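Local coordinates for protein processed glycerol phosphate lipoteichoic acid synthase 2 (Bacillus subtilis, PDB 2W8D) that folds as a sulfatase-family domain of the alkaline phosphatase clan, binds a magnesium ion and carries a phosphorylated threonine at its metal site, at residues 47-52 / 223-228; 339-344 / 386-391; 134-139 / 165-170. All coordinates share one frame; numbering follows the deposited sequence.

Contact 1. Residues 47-52 / 223-228; sequences IDYKID and NYFQSA
Y49, I51 and F225 make a small apolar cluster where a beta hairpin, strands 50-51 and 54-55, packs on the long helix 219-244 of the sulfatase fold. Along 47-52, Y49 is the first residue to reach the helix. Its CG stands anti to the backbone N (chi1 -154°), which brings the ring obliquely across to that of F225; CD2 and CE2 of Y49 both touch CE1 of F225, with CD2 at 4.0 Å. The two ring planes are nearly parallel, 20° apart, yet slid past one another with centroids 5.6 Å apart, so the rings barely overlap and do not make a true stack. Tyrosine suits this place because its ring is apolar on the way and polar at the end: the hydroxyl goes on to hydrogen-bond V273 O, while the backbone of Y49 bonds to V56 of the returning arm.

K50 turns away from the helix. I51 points to the helix again and lays its CD1 over one face of F225, a compact branched aliphatic chain against a flat ring. F225, whose other neighbours include I46 and F216, thus serves both hairpin residues with one ring. No hydrogen bond crosses between 47-52 and 223-228, and the join rests on apolar packing and a CH-pi contact. CG1 of I51 lies 4.3 Å from CG of F225, and its CD1 methyl makes the CH-pi contact, 4.2 Å from the ring centroid and 2° off the ring normal, while the same methyl lies in the plane of the Y49 ring, at its edge.

Contact 2. Residues 339-344 / 386-391; sequences EHREVI and KKELEM
A side-on, two-pronged salt bridge between R341 and E388 ties the loop that leads into strand 344-345, an edge strand of the five-stranded antiparallel sheet, to helix 380-397. The two side chains approach from opposite directions and meet edge to edge. NE of R341 donates to OE1 of E388 at 2.9 Å with an N-H...O angle of 171°, and NH2 of R341 donates to OE2 at 2.8 Å, just as straight. Guanidinium and carboxylate lie 11° from coplanar, and each oxygen uses its syn lone pair, the arrangement that lets two N-H groups match two oxygens.

Arginine fits here because NE and NH2 lie on one side of the group; a bend about CB-CG (chi2 88°) brings that side to face the helix. Glutamate, extended beyond CG, has the reach to cross from the helix. Both charges have further partners: NH2 of R341 also pairs with D312, and OE2 of E388 accepts a bond from the hydroxyl of Y96, while Y13 of helix 6-17 packs on the E388 side chain. Such a buried carboxylate is probably kept ionised by the arginine. V343 rests on E381 and V385 of the same helix. A water bridges the two segments as well, donating to V343 O at 2.8 Å and to E388 OE1 at 3.1 Å.

Contact 3. Residues 134-139 / 165-170; sequences QTFWNR and KNYGMK
F136 and Y167 account for the whole of this contact, in which two loops at the surface of the sulfatase domain touch through one aromatic pair. The loop 134-139 leads from strand 125-130 into helix 139-145, and the loop 165-170 runs up to the start of helix 171-183. CZ of F136, the far end of its ring, comes up to the rim of the tyrosine, 3.8 Å from CE2 of Y167 and as close to CD2; it lies near the plane of the Y167 ring. Seen from F136 the approach is oblique, so although the planes stand at 90° and the centroids 5.8 Å apart, the pair is best called oblique, neither a stack nor edge-to-face. With CG anti to the backbone N (chi1 -154°), F136 projects across the gap toward the other loop.

Aromatic residues suit the two positions because they are long and flat enough to bridge backbones whose nearest CA atoms, those of F136 and Y167, are 9.6 Å apart. Y167 also stacks on H199, which gives its ring a second aromatic neighbour. Both residues of the pair also touch a crystal neighbour. Next to F136, the indole NE1 of W137 hydrogen-bonds the phosphate of the phosphothreonine at position 84, and the F136 side chain lies about 8 Å from the magnesium ion, so this loop borders the metal site. At the phi and psi of G168 a CB would press on the carbonyl O of Y167, which glycine avoids.

Since no hydrogen bond or charge joins the two segments, their attachment rests on van der Waals contact, with probably a weak electrostatic term between the perpendicular rings. Such a pair fixes no single direction and could probably adjust its tilt.

In the fold
Contacts 1 and 3 both belong to the sulfatase domain: 134-139 and 165-170 lie in the chain between 47-52 and 223-228, and the nearest atoms of the two contacts are about 7 Å apart, their centres 25 Å. The magnesium site of E40, the phosphothreonine at position 84, D258 and H259 is bordered by contact 3; E40 comes a few residues before 47-52 in sequence. Contact 2 follows later, in the part of the chain that carries the five-stranded sheet and helix 380-397. Its centre is 33 Å from those of both others, and it sits across the chain's centre from contact 3, with nearest atoms about 18 Å apart.

Contact 1. Residues 47-52 / 223-228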
loop_
_atom_site.group_PDB
_atom_site.type_symbol
_atom_site.label_atom_id
_atom_site.label_comp_id
_atom_site.label_asym_id
_atom_site.label_seq_id
_atom_site.Cartn_x
_atom_site.Cartn_y
_atom_site.Cartn_z
ATOM N N ILE A 47 12.524 -8.361 -5.262
ATOM C CA ILE A 47 11.890 -9.208 -6.263
ATOM C C ILE A 47 12.946 -9.661 -7.265
ATOM O O ILE A 47 13.662 -8.839 -7.856
ATOM C CB ILE A 47 10.708 -8.486 -6.945
ATOM C CG1 ILE A 47 9.618 -8.128 -5.933
ATOM C CG2 ILE A 47 10.092 -9.350 -8.024
ATOM C CD1 ILE A 47 9.142 -9.283 -5.032
ATOM N N ASP A 48 13.098 -10.967 -7.374
ATOM C CA ASP A 48 14.078 -11.625 -8.249
ATOM C C ASP A 48 15.481 -11.590 -7.756
ATOM O O ASP A 48 16.364 -12.081 -8.439
ATOM C CB ASP A 48 13.994 -11.149 -9.707
ATOM C CG ASP A 48 12.738 -11.666 -10.394
ATOM O OD1 ASP A 48 12.196 -12.695 -9.939
ATOM O OD2 ASP A 48 12.263 -11.048 -11.359
ATOM N N TYR A 49 15.697 -11.010 -6.576
ATOM C CA TYR A 49 17.023 -10.981 -5.985
ATOM C C TYR A 49 17.407 -12.380 -5.488
ATOM O O TYR A 49 16.557 -13.151 -5.011
ATOM C CB TYR A 49 17.060 -10.019 -4.819
ATOM C CG TYR A 49 18.442 -9.482 -4.574
ATOM C CD1 TYR A 49 18.899 -8.347 -5.253
ATOM C CD2 TYR A 49 19.313 -10.129 -3.710
ATOM C CE1 TYR A 49 20.194 -7.863 -5.063
ATOM C CE2 TYR A 49 20.617 -9.658 -3.516
ATOM C CZ TYR A 49 21.037 -8.526 -4.186
ATOM O OH TYR A 49 22.303 -8.065 -3.995
ATOM N N LYS A 50 18.689 -12.694 -5.595
ATOM C CA LYS A 50 19.199 -13.969 -5.092
ATOM C C LYS A 50 20.443 -13.753 -4.254
ATOM O O LYS A 50 21.204 -12.822 -4.493
ATOM C CB LYS A 50 19.547 -14.948 -6.224
ATOM C CG LYS A 50 18.475 -15.160 -7.234
ATOM C CD LYS A 50 18.852 -16.261 -8.200
ATOM C CE LYS A 50 17.791 -16.349 -9.288
ATOM N NZ LYS A 50 17.995 -17.442 -10.291
ATOM N N ILE A 51 20.599 -14.638 -3.274
ATOM C CA ILE A 51 21.754 -14.748 -2.392
ATOM C C ILE A 51 22.240 -16.195 -2.573
ATOM O O ILE A 51 21.447 -17.126 -2.383
ATOM C CB ILE A 51 21.325 -14.538 -0.894
ATOM C CG1 ILE A 51 20.787 -13.114 -0.651
ATOM C CG2 ILE A 51 22.498 -14.785 0.048
ATOM C CD1 ILE A 51 21.867 -12.023 -0.888
ATOM N N ASP A 52 23.518 -16.376 -2.936
ATOM C CA ASP A 52 24.129 -17.704 -3.199
ATOM C C ASP A 52 23.321 -18.589 -4.171
ATOM O O ASP A 52 23.216 -19.822 -3.986
ATOM C CB ASP A 52 24.386 -18.499 -1.888
ATOM C CG ASP A 52 25.094 -17.670 -0.805
ATOM O OD1 ASP A 52 25.870 -16.744 -1.175
ATOM O OD2 ASP A 52 24.880 -17.961 0.411
ATOM N N ASN A 223 20.412 -8.963 7.500
ATOM C CA ASN A 223 19.284 -9.689 8.110
ATOM C C ASN A 223 17.967 -9.396 7.409
ATOM O O ASN A 223 16.976 -10.127 7.561
ATOM C CB ASN A 223 19.164 -9.351 9.595
ATOM C CG ASN A 223 20.302 -9.929 10.414
ATOM O OD1 ASN A 223 21.030 -10.816 9.970
ATOM N ND2 ASN A 223 20.472 -9.412 11.610
ATOM N N TYR A 224 17.955 -8.312 6.645
ATOM C CA TYR A 224 16.803 -7.988 5.833
ATOM C C TYR A 224 16.363 -9.216 5.014
ATOM O O TYR A 224 15.186 -9.520 4.957
ATOM C CB TYR A 224 17.163 -6.846 4.902
ATOM C CG TYR A 224 15.993 -6.291 4.142
ATOM C CD1 TYR A 224 14.954 -5.607 4.800
ATOM C CD2 TYR A 224 15.913 -6.449 2.763
ATOM C CE1 TYR A 224 13.872 -5.100 4.082
ATOM C CE2 TYR A 224 14.836 -5.934 2.036
ATOM C CZ TYR A 224 13.829 -5.255 2.687
ATOM O OH TYR A 224 12.803 -4.737 1.928
ATOM N N PHE A 225 17.320 -9.878 4.370
ATOM C CA PHE A 225 17.024 -10.923 3.404
ATOM C C PHE A 225 16.410 -12.139 4.051
ATOM O O PHE A 225 15.602 -12.789 3.412
ATOM C CB PHE A 225 18.271 -11.364 2.626
ATOM C CG PHE A 225 18.920 -10.254 1.886
ATOM C CD1 PHE A 225 18.366 -9.780 0.681
ATOM C CD2 PHE A 225 20.076 -9.650 2.380
ATOM C CE1 PHE A 225 18.954 -8.711 -0.026
ATOM C CE2 PHE A 225 20.662 -8.570 1.678
ATOM C CZ PHE A 225 20.094 -8.113 0.477
ATOM N N GLN A 226 16.807 -12.432 5.297
ATOM C CA GLN A 226 16.221 -13.500 6.099
ATOM C C GLN A 226 14.779 -13.251 6.504
ATOM O O GLN A 226 13.946 -14.147 6.375
ATOM C CB GLN A 226 17.037 -13.735 7.368
ATOM C CG GLN A 226 18.429 -14.204 7.104
ATOM C CD GLN A 226 19.020 -14.929 8.286
ATOM O OE1 GLN A 226 18.510 -14.836 9.401
ATOM N NE2 GLN A 226 20.099 -15.664 8.051
ATOM N N SER A 227 14.465 -12.055 7.004
ATOM C CA SER A 227 13.075 -11.795 7.381
ATOM C C SER A 227 12.189 -11.598 6.159
ATOM O O SER A 227 11.000 -11.908 6.199
ATOM C CB SER A 227 12.910 -10.663 8.413
ATOM O OG SER A 227 13.828 -9.638 8.145
ATOM N N ALA A 228 12.768 -11.118 5.062
ATOM C CA ALA A 228 12.015 -11.047 3.805
ATOM C C ALA A 228 11.643 -12.480 3.332
ATOM O O ALA A 228 10.529 -12.715 2.873
ATOM C CB ALA A 228 12.802 -10.312 2.726
#

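Contact 2. Residues 339-344 / 386-391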
loop_
_atom_site.group_PDB
_atom_site.type_symbol
_atom_site.label_atom_id
_atom_site.label_comp_id
_atom_site.label_asym_id
_atom_site.label_seq_id
_atom_site.Cartn_x
_atom_site.Cartn_y
_atom_site.Cartn_z
ATOM N N GLU A 339 -5.953 6.781 -19.591
ATOM C CA GLU A 339 -5.545 8.155 -19.319
ATOM C C GLU A 339 -4.682 8.287 -18.058
ATOM O O GLU A 339 -4.335 9.410 -17.668
ATOM C CB GLU A 339 -6.786 9.054 -19.147
ATOM C CG GLU A 339 -8.059 8.674 -20.008
ATOM C CD GLU A 339 -9.325 9.510 -19.655
ATOM O OE1 GLU A 339 -10.347 9.405 -20.383
ATOM O OE2 GLU A 339 -9.298 10.281 -18.668
ATOM N N HIS A 340 -4.338 7.165 -17.416
ATOM C CA HIS A 340 -3.632 7.160 -16.112
ATOM C C HIS A 340 -2.388 8.051 -16.088
ATOM O O HIS A 340 -1.490 7.837 -16.905
ATOM C CB HIS A 340 -3.262 5.717 -15.710
ATOM C CG HIS A 340 -2.323 5.625 -14.543
ATOM N ND1 HIS A 340 -2.667 6.026 -13.266
ATOM C CD2 HIS A 340 -1.050 5.172 -14.462
ATOM C CE1 HIS A 340 -1.645 5.818 -12.454
ATOM N NE2 HIS A 340 -0.657 5.288 -13.155
ATOM N N ARG A 341 -2.333 9.022 -15.163
ATOM C CA ARG A 341 -1.161 9.924 -15.056
ATOM C C ARG A 341 0.045 9.214 -14.452
ATOM O O ARG A 341 -0.115 8.390 -13.574
ATOM C CB ARG A 341 -1.487 11.242 -14.327
ATOM C CG ARG A 341 -1.802 11.135 -12.813
ATOM C CD ARG A 341 -0.538 11.218 -11.933
ATOM N NE ARG A 341 -0.863 11.027 -10.518
ATOM C CZ ARG A 341 -1.017 9.846 -9.917
ATOM N NH1 ARG A 341 -0.878 8.712 -10.599
ATOM N NH2 ARG A 341 -1.338 9.800 -8.631
ATOM N N GLU A 342 1.251 9.520 -14.924
ATOM C CA GLU A 342 2.435 8.794 -14.481
ATOM C C GLU A 342 3.478 9.657 -13.800
ATOM O O GLU A 342 4.589 9.208 -13.566
ATOM C CB GLU A 342 3.056 8.062 -15.654
ATOM C CG GLU A 342 2.197 6.891 -16.105
ATOM C CD GLU A 342 2.876 6.013 -17.133
ATOM O OE1 GLU A 342 2.519 6.120 -18.327
ATOM O OE2 GLU A 342 3.764 5.227 -16.751
ATOM N N VAL A 343 3.120 10.886 -13.461
ATOM C CA VAL A 343 3.993 11.768 -12.736
ATOM C C VAL A 343 3.636 11.545 -11.250
ATOM O O VAL A 343 2.568 11.952 -10.809
ATOM C CB VAL A 343 3.760 13.246 -13.158
ATOM C CG1 VAL A 343 4.741 14.148 -12.479
ATOM C CG2 VAL A 343 3.884 13.428 -14.710
ATOM N N ILE A 344 4.528 10.893 -10.494
ATOM C CA ILE A 344 4.169 10.349 -9.186
ATOM C C ILE A 344 4.718 11.227 -8.081
ATOM O O ILE A 344 5.921 11.287 -7.885
ATOM C CB ILE A 344 4.645 8.881 -8.987
ATOM C CG1 ILE A 344 4.351 7.985 -10.217
ATOM C CG2 ILE A 344 4.003 8.261 -7.764
ATOM C CD1 ILE A 344 2.920 7.995 -10.665
ATOM N N LYS A 386 2.666 19.737 -7.530
ATOM C CA LYS A 386 2.307 20.716 -6.513
ATOM C C LYS A 386 0.805 20.759 -6.337
ATOM O O LYS A 386 0.329 20.625 -5.206
ATOM C CB LYS A 386 2.880 22.113 -6.835
ATOM C CG LYS A 386 4.410 22.188 -6.602
ATOM C CD LYS A 386 5.017 23.574 -6.887
ATOM C CE LYS A 386 4.712 24.068 -8.331
ATOM N NZ LYS A 386 5.607 25.150 -8.848
ATOM N N LYS A 387 0.087 20.926 -7.453
ATOM C CA LYS A 387 -1.367 20.925 -7.497
ATOM C C LYS A 387 -1.990 19.624 -6.950
ATOM O O LYS A 387 -2.938 19.683 -6.158
ATOM C CB LYS A 387 -1.868 21.190 -8.916
ATOM C CG LYS A 387 -2.265 22.623 -9.177
ATOM C CD LYS A 387 -2.148 22.932 -10.651
ATOM C CE LYS A 387 -2.242 24.431 -10.914
ATOM N NZ LYS A 387 -1.191 24.821 -11.886
ATOM N N GLU A 388 -1.457 18.462 -7.345
ATOM C CA GLU A 388 -1.984 17.191 -6.850
ATOM C C GLU A 388 -1.893 17.161 -5.326
ATOM O O GLU A 388 -2.866 16.856 -4.653
ATOM C CB GLU A 388 -1.294 15.966 -7.509
ATOM C CG GLU A 388 -1.832 14.598 -7.009
ATOM C CD GLU A 388 -1.489 13.374 -7.887
ATOM O OE1 GLU A 388 -1.350 13.515 -9.132
ATOM O OE2 GLU A 388 -1.409 12.247 -7.313
ATOM N N LEU A 389 -0.735 17.505 -4.781
ATOM C CA LEU A 389 -0.536 17.559 -3.331
ATOM C C LEU A 389 -1.404 18.639 -2.662
ATOM O O LEU A 389 -2.013 18.392 -1.624
ATOM C CB LEU A 389 0.940 17.776 -3.005
ATOM C CG LEU A 389 1.868 16.569 -3.243
ATOM C CD1 LEU A 389 3.316 16.967 -2.884
ATOM C CD2 LEU A 389 1.399 15.310 -2.449
ATOM N N GLU A 390 -1.476 19.816 -3.284
ATOM C CA GLU A 390 -2.235 20.937 -2.728
ATOM C C GLU A 390 -3.739 20.602 -2.562
ATOM O O GLU A 390 -4.336 20.905 -1.526
ATOM C CB GLU A 390 -2.018 22.167 -3.609
ATOM C CG GLU A 390 -2.744 23.432 -3.216
ATOM C CD GLU A 390 -2.786 24.479 -4.361
ATOM O OE1 GLU A 390 -2.373 24.160 -5.507
ATOM O OE2 GLU A 390 -3.242 25.625 -4.114
HETATM N N MSE A 391 -4.330 19.961 -3.566
HETATM C CA MSE A 391 -5.756 19.635 -3.528
HETATM C C MSE A 391 -6.053 18.664 -2.405
HETATM O O MSE A 391 -6.977 18.871 -1.628
HETATM C CB MSE A 391 -6.257 19.104 -4.868
HETATM C CG MSE A 391 -6.184 20.130 -6.003
HETATM SE SE MSE A 391 -7.172 21.817 -5.682
HETATM C CE MSE A 391 -5.690 23.018 -5.293
HETATM O O HOH W 1 1.207 14.438 -10.604
#

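Contact 3. Residues 134-139 / 165-170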
loop_
_atom_site.group_PDB
_atom_site.type_symbol
_atom_site.label_atom_id
_atom_site.label_comp_id
_atom_site.label_asym_id
_atom_site.label_seq_id
_atom_site.Cartn_x
_atom_site.Cartn_y
_atom_site.Cartn_z
ATOM N N GLN A 134 -4.674 -2.776 19.222
ATOM C CA GLN A 134 -5.449 -1.829 18.420
ATOM C C GLN A 134 -5.097 -0.352 18.650
ATOM O O GLN A 134 -5.412 0.483 17.811
ATOM C CB GLN A 134 -6.953 -2.033 18.686
ATOM C CG GLN A 134 -7.409 -1.760 20.127
ATOM C CD GLN A 134 -8.865 -2.051 20.337
ATOM O OE1 GLN A 134 -9.255 -3.188 20.612
ATOM N NE2 GLN A 134 -9.684 -1.031 20.246
ATOM N N THR A 135 -4.452 -0.018 19.762
ATOM C CA THR A 135 -4.093 1.383 20.012
ATOM C C THR A 135 -2.876 1.813 19.210
ATOM O O THR A 135 -2.665 3.013 19.040
ATOM C CB THR A 135 -3.803 1.652 21.462
ATOM O OG1 THR A 135 -2.703 0.830 21.866
ATOM C CG2 THR A 135 -5.038 1.353 22.334
ATOM N N PHE A 136 -2.100 0.845 18.691
ATOM C CA PHE A 136 -0.881 1.169 17.960
ATOM C C PHE A 136 -1.251 2.001 16.736
ATOM O O PHE A 136 -2.229 1.703 16.069
ATOM C CB PHE A 136 -0.055 -0.081 17.579
ATOM C CG PHE A 136 1.433 0.198 17.408
ATOM C CD1 PHE A 136 2.318 0.068 18.499
ATOM C CD2 PHE A 136 1.950 0.607 16.163
ATOM C CE1 PHE A 136 3.696 0.346 18.350
ATOM C CE2 PHE A 136 3.337 0.897 15.985
ATOM C CZ PHE A 136 4.213 0.764 17.082
ATOM N N TRP A 137 -0.463 3.052 16.465
ATOM C CA TRP A 137 -0.789 4.027 15.429
ATOM C C TRP A 137 -2.216 4.565 15.524
ATOM O O TRP A 137 -2.762 4.988 14.521
ATOM C CB TRP A 137 -0.555 3.466 14.018
ATOM C CG TRP A 137 0.852 3.490 13.475
ATOM C CD1 TRP A 137 1.511 2.445 12.885
ATOM C CD2 TRP A 137 1.766 4.608 13.440
ATOM N NE1 TRP A 137 2.779 2.836 12.496
ATOM C CE2 TRP A 137 2.957 4.157 12.814
ATOM C CE3 TRP A 137 1.681 5.951 13.846
ATOM C CZ2 TRP A 137 4.073 4.993 12.617
ATOM C CZ3 TRP A 137 2.781 6.782 13.642
ATOM C CH2 TRP A 137 3.966 6.295 13.031
ATOM N N ASN A 138 -2.822 4.591 16.711
ATOM C CA ASN A 138 -4.184 5.120 16.858
ATOM C C ASN A 138 -5.229 4.440 15.905
ATOM O O ASN A 138 -6.273 5.032 15.563
ATOM C CB ASN A 138 -4.175 6.646 16.675
ATOM C CG ASN A 138 -5.384 7.330 17.284
ATOM O OD1 ASN A 138 -5.853 6.940 18.332
ATOM N ND2 ASN A 138 -5.871 8.392 16.637
ATOM N N ARG A 139 -4.954 3.205 15.487
ATOM C CA ARG A 139 -5.846 2.503 14.560
ATOM C C ARG A 139 -7.276 2.399 15.080
ATOM O O ARG A 139 -8.199 2.569 14.325
ATOM C CB ARG A 139 -5.322 1.098 14.202
ATOM C CG ARG A 139 -4.050 1.141 13.374
ATOM C CD ARG A 139 -3.634 -0.238 12.963
ATOM N NE ARG A 139 -2.544 -0.217 12.002
ATOM C CZ ARG A 139 -1.274 -0.497 12.289
ATOM N NH1 ARG A 139 -0.355 -0.468 11.319
ATOM N NH2 ARG A 139 -0.918 -0.777 13.544
ATOM N N LYS A 165 7.394 -11.767 18.589
ATOM C CA LYS A 165 8.762 -11.281 18.419
ATOM C C LYS A 165 8.955 -9.932 19.086
ATOM O O LYS A 165 9.266 -9.876 20.274
ATOM C CB LYS A 165 9.221 -11.253 16.954
ATOM C CG LYS A 165 10.732 -11.437 16.816
ATOM C CD LYS A 165 11.307 -10.702 15.603
ATOM C CE LYS A 165 12.733 -11.163 15.275
ATOM N NZ LYS A 165 13.714 -11.018 16.400
ATOM N N ASN A 166 8.769 -8.853 18.337
ATOM C CA ASN A 166 8.983 -7.511 18.881
ATOM C C ASN A 166 7.690 -6.691 18.976
ATOM O O ASN A 166 7.249 -6.349 20.083
ATOM C CB ASN A 166 10.063 -6.758 18.083
ATOM C CG ASN A 166 11.459 -7.325 18.310
ATOM O OD1 ASN A 166 11.969 -7.345 19.450
ATOM N ND2 ASN A 166 12.096 -7.789 17.218
ATOM N N TYR A 167 7.074 -6.397 17.829
ATOM C CA TYR A 167 5.810 -5.656 17.838
ATOM C C TYR A 167 4.577 -6.521 18.078
ATOM O O TYR A 167 3.475 -5.977 18.234
ATOM C CB TYR A 167 5.636 -4.791 16.578
ATOM C CG TYR A 167 6.661 -3.698 16.464
ATOM C CD1 TYR A 167 7.952 -3.986 16.005
ATOM C CD2 TYR A 167 6.361 -2.384 16.829
ATOM C CE1 TYR A 167 8.916 -3.004 15.901
ATOM C CE2 TYR A 167 7.328 -1.372 16.718
ATOM C CZ TYR A 167 8.607 -1.699 16.249
ATOM O OH TYR A 167 9.594 -0.754 16.133
ATOM N N GLY A 168 4.758 -7.845 18.120
ATOM C CA GLY A 168 3.660 -8.766 18.410
ATOM C C GLY A 168 3.770 -10.072 17.660
ATOM O O GLY A 168 4.830 -10.712 17.652
HETATM N N MSE A 169 2.669 -10.492 17.041
HETATM C CA MSE A 169 2.622 -11.821 16.407
HETATM C C MSE A 169 3.593 -11.905 15.227
HETATM O O MSE A 169 3.704 -10.976 14.436
HETATM C CB MSE A 169 1.226 -12.143 15.881
HETATM C CG MSE A 169 0.176 -12.337 16.918
HETATM SE SE MSE A 169 0.403 -13.917 18.059
HETATM C CE MSE A 169 0.094 -15.330 16.718
ATOM N N LYS A 170 4.261 -13.042 15.111
ATOM C CA LYS A 170 4.955 -13.416 13.888
ATOM C C LYS A 170 3.946 -13.734 12.772
ATOM O O LYS A 170 2.885 -14.292 13.042
ATOM C CB LYS A 170 5.826 -14.635 14.164
ATOM C CG LYS A 170 7.010 -14.350 15.066
ATOM C CD LYS A 170 7.719 -15.636 15.421
ATOM C CE LYS A 170 8.953 -15.399 16.266
ATOM N NZ LYS A 170 9.341 -16.700 16.903
#